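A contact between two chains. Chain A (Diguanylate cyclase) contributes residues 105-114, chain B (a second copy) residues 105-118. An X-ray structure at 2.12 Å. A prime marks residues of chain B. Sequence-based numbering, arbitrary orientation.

Chain A, residues 105-114: DPSMVAHFLR
Chain B, residues 105-118: DPSMVAHFLRRSIV

Two copies of one helix, 106-114 in chain A and 106-118 in chain B, run in the same general direction, their axes crossing at 33° and approaching to 8.1 Å. From Pro106 on, in both chains, phi/psi stays near -62/-42; Asp105 and its copy sit outside the helix at about -145/71 and -141/71. The near-symmetric register sets Pro106 against Ser107′, Ser107 against Pro106′, and Ala110 against Ala110′, whose CA atoms lie 4.6 Å apart. No hydrogen bond crosses, so packing rests on apolar fit.

Asp105, chi1 t, caps its helix: Met108 N donates to Asp105 OD1 at 3.2 Å, and the CA-to-CB bond of Met108, a selenomethionine, points away from the partner. Pro106, C-gamma endo, lays its CB 3.5 Å from Ser107′ CA; reciprocally, Ser107 CA lies 3.5 Å from Pro106′ CB. Ser107 keeps chi1 t. Ala110 is the tight point: with only a methyl on each side, Ala110 CB reaches Ala110′ CB at 4.2 Å, and the backbones can come close.

Leu113 (m, t) then fills the hole formed by Ala110′, Leu113′, Arg114′ and Ile117′. Leu113 CB meets Leu113′ CB at 4.0 Å, Leu113 CD1 approaches Ala110′ O at 3.5 Å, and Leu113 CD2 touches Ile117′ CD1 at 4.0 Å. Leu113′, also m, t, answers with CD1 3.4 Å from Ala110 O. Arg114, extended with chi1 to chi3 all t, leads its end away from the partner.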

# COMPACT_ATOMS: atom_id res chain seq x y z
N ASP A 105 -2.84 18.30 -2.04
CA ASP A 105 -3.89 17.68 -1.24
C ASP A 105 -3.46 16.36 -0.61
O ASP A 105 -3.94 15.28 -1.00
CB ASP A 105 -5.16 17.48 -2.07
CG ASP A 105 -6.40 17.33 -1.20
OD1 ASP A 105 -6.25 17.03 0.00
OD2 ASP A 105 -7.51 17.50 -1.73
N PRO A 106 -2.58 16.45 0.40
CA PRO A 106 -2.03 15.24 1.00
C PRO A 106 -3.10 14.38 1.61
O PRO A 106 -2.96 13.15 1.58
CB PRO A 106 -1.09 15.78 2.09
CG PRO A 106 -1.56 17.19 2.36
CD PRO A 106 -2.09 17.68 1.06
N SER A 107 -4.15 14.99 2.15
CA SER A 107 -5.20 14.23 2.82
C SER A 107 -5.95 13.34 1.82
O SER A 107 -6.24 12.17 2.10
CB SER A 107 -6.16 15.17 3.56
OG SER A 107 -7.15 14.43 4.27
N MSE A 108 -6.27 13.90 0.65
CA MSE A 108 -6.97 13.11 -0.36
C MSE A 108 -6.12 11.95 -0.80
O MSE A 108 -6.63 10.82 -0.90
CB MSE A 108 -7.35 13.94 -1.58
CG MSE A 108 -8.11 13.11 -2.61
SE MSE A 108 -8.50 14.12 -4.19
CE MSE A 108 -6.73 14.16 -4.99
N VAL A 109 -4.83 12.21 -1.02
CA VAL A 109 -3.88 11.19 -1.44
C VAL A 109 -3.70 10.08 -0.39
O VAL A 109 -3.63 8.89 -0.73
CB VAL A 109 -2.50 11.81 -1.78
CG1 VAL A 109 -1.45 10.75 -2.06
CG2 VAL A 109 -2.64 12.74 -2.97
N ALA A 110 -3.65 10.46 0.89
CA ALA A 110 -3.47 9.46 1.95
C ALA A 110 -4.64 8.50 1.95
O ALA A 110 -4.48 7.29 2.10
CB ALA A 110 -3.31 10.14 3.32
N HIS A 111 -5.84 9.05 1.80
CA HIS A 111 -7.04 8.23 1.76
C HIS A 111 -6.99 7.29 0.55
O HIS A 111 -7.30 6.08 0.64
CB HIS A 111 -8.28 9.12 1.73
CG HIS A 111 -9.56 8.38 1.96
ND1 HIS A 111 -10.43 8.07 0.94
CD2 HIS A 111 -10.12 7.89 3.09
CE1 HIS A 111 -11.47 7.42 1.43
NE2 HIS A 111 -11.30 7.30 2.73
N PHE A 112 -6.55 7.83 -0.59
CA PHE A 112 -6.39 7.00 -1.77
C PHE A 112 -5.34 5.91 -1.54
O PHE A 112 -5.55 4.76 -1.93
CB PHE A 112 -6.03 7.83 -3.00
CG PHE A 112 -5.50 7.00 -4.14
CD1 PHE A 112 -6.37 6.27 -4.95
CD2 PHE A 112 -4.14 6.95 -4.40
CE1 PHE A 112 -5.89 5.49 -5.99
CE2 PHE A 112 -3.65 6.17 -5.44
CZ PHE A 112 -4.53 5.44 -6.24
N LEU A 113 -4.20 6.27 -0.95
CA LEU A 113 -3.12 5.29 -0.77
C LEU A 113 -3.56 4.17 0.17
O LEU A 113 -3.19 3.00 0.02
CB LEU A 113 -1.87 5.97 -0.22
CG LEU A 113 -1.13 6.88 -1.21
CD1 LEU A 113 0.00 7.65 -0.52
CD2 LEU A 113 -0.60 6.06 -2.39
N ARG A 114 -4.32 4.55 1.17
CA ARG A 114 -4.89 3.61 2.12
C ARG A 114 -5.79 2.61 1.39
O ARG A 114 -5.66 1.40 1.58
CB ARG A 114 -5.67 4.40 3.15
CG ARG A 114 -6.17 3.61 4.30
CD ARG A 114 -6.40 4.55 5.47
NE ARG A 114 -7.10 3.87 6.55
CZ ARG A 114 -7.63 4.50 7.58
NH1 ARG A 114 -7.53 5.83 7.67
NH2 ARG A 114 -8.26 3.81 8.53
N ASP B 105 -1.71 15.39 10.48
CA ASP B 105 -0.59 15.50 9.54
C ASP B 105 -0.71 14.58 8.33
O ASP B 105 0.07 13.62 8.19
CB ASP B 105 0.73 15.25 10.26
CG ASP B 105 1.91 15.83 9.52
OD1 ASP B 105 1.80 16.11 8.31
OD2 ASP B 105 2.97 15.99 10.15
N PRO B 106 -1.64 14.88 7.42
CA PRO B 106 -1.85 13.97 6.30
C PRO B 106 -0.64 13.82 5.41
O PRO B 106 -0.43 12.74 4.86
CB PRO B 106 -3.02 14.61 5.53
CG PRO B 106 -3.07 16.04 6.01
CD PRO B 106 -2.59 16.01 7.42
N SER B 107 0.18 14.87 5.30
CA SER B 107 1.34 14.80 4.43
C SER B 107 2.36 13.76 4.90
O SER B 107 2.89 12.98 4.10
CB SER B 107 1.99 16.18 4.31
OG SER B 107 3.09 16.14 3.43
N MSE B 108 2.62 13.75 6.20
CA MSE B 108 3.57 12.81 6.75
C MSE B 108 3.05 11.40 6.61
O MSE B 108 3.81 10.50 6.25
CB MSE B 108 3.88 13.12 8.22
CG MSE B 108 4.97 12.24 8.81
SE MSE B 108 4.78 12.11 10.74
CE MSE B 108 3.09 11.15 10.78
N VAL B 109 1.75 11.21 6.87
CA VAL B 109 1.12 9.89 6.72
C VAL B 109 1.18 9.37 5.28
O VAL B 109 1.43 8.19 5.04
CB VAL B 109 -0.33 9.90 7.25
CG1 VAL B 109 -1.06 8.61 6.91
CG2 VAL B 109 -0.33 10.13 8.75
N ALA B 110 0.97 10.26 4.31
CA ALA B 110 0.98 9.88 2.90
C ALA B 110 2.36 9.35 2.51
O ALA B 110 2.50 8.35 1.81
CB ALA B 110 0.59 11.09 2.02
N HIS B 111 3.39 10.04 3.01
CA HIS B 111 4.76 9.65 2.74
C HIS B 111 5.06 8.28 3.38
O HIS B 111 5.67 7.39 2.76
CB HIS B 111 5.73 10.74 3.23
CG HIS B 111 7.16 10.47 2.90
ND1 HIS B 111 7.61 10.34 1.60
CD2 HIS B 111 8.24 10.30 3.70
CE1 HIS B 111 8.91 10.10 1.62
NE2 HIS B 111 9.32 10.07 2.88
N PHE B 112 4.59 8.10 4.62
CA PHE B 112 4.67 6.78 5.24
C PHE B 112 3.94 5.69 4.44
O PHE B 112 4.51 4.63 4.16
CB PHE B 112 4.13 6.81 6.68
CG PHE B 112 4.00 5.44 7.29
CD1 PHE B 112 5.14 4.72 7.66
CD2 PHE B 112 2.75 4.87 7.49
CE1 PHE B 112 5.03 3.45 8.20
CE2 PHE B 112 2.63 3.60 8.03
CZ PHE B 112 3.77 2.88 8.39
N LEU B 113 2.67 5.94 4.08
CA LEU B 113 1.88 4.93 3.36
C LEU B 113 2.59 4.53 2.07
O LEU B 113 2.63 3.36 1.67
CB LEU B 113 0.48 5.48 3.04
CG LEU B 113 -0.45 5.64 4.26
CD1 LEU B 113 -1.81 6.26 3.85
CD2 LEU B 113 -0.67 4.31 5.00
N ARG B 114 3.17 5.53 1.42
CA ARG B 114 3.89 5.31 0.18
C ARG B 114 5.06 4.35 0.36
O ARG B 114 5.22 3.39 -0.41
CB ARG B 114 4.39 6.66 -0.32
CG ARG B 114 4.86 6.66 -1.74
CD ARG B 114 4.87 8.09 -2.24
NE ARG B 114 5.63 8.22 -3.47
CZ ARG B 114 5.86 9.38 -4.07
NH1 ARG B 114 5.39 10.51 -3.53
NH2 ARG B 114 6.56 9.42 -5.19
N ARG B 115 5.89 4.62 1.37
CA ARG B 115 7.00 3.73 1.67
C ARG B 115 6.48 2.35 2.05
O ARG B 115 7.10 1.34 1.69
CB ARG B 115 7.88 4.30 2.79
CG ARG B 115 8.54 5.61 2.44
CD ARG B 115 9.89 5.75 3.16
NE ARG B 115 9.85 5.18 4.51
CZ ARG B 115 9.22 5.75 5.53
NH1 ARG B 115 8.56 6.89 5.35
NH2 ARG B 115 9.22 5.16 6.72
N SER B 116 5.35 2.29 2.75
CA SER B 116 4.74 1.01 3.12
C SER B 116 4.47 0.17 1.89
O SER B 116 4.78 -1.02 1.86
CB SER B 116 3.42 1.20 3.86
OG SER B 116 3.63 1.55 5.21
N ILE B 117 3.86 0.79 0.89
CA ILE B 117 3.51 0.09 -0.34
C ILE B 117 4.76 -0.49 -1.00
O ILE B 117 4.76 -1.64 -1.41
CB ILE B 117 2.78 0.99 -1.31
CG1 ILE B 117 1.39 1.29 -0.76
CG2 ILE B 117 2.67 0.32 -2.70
CD1 ILE B 117 0.59 2.28 -1.61
N VAL B 118 5.82 0.31 -1.08
CA VAL B 118 7.09 -0.18 -1.61
C VAL B 118 7.58 -1.40 -0.83
O VAL B 118 8.02 -2.39 -1.42
CB VAL B 118 8.18 0.90 -1.59
CG1 VAL B 118 9.51 0.30 -2.00
CG2 VAL B 118 7.79 2.09 -2.51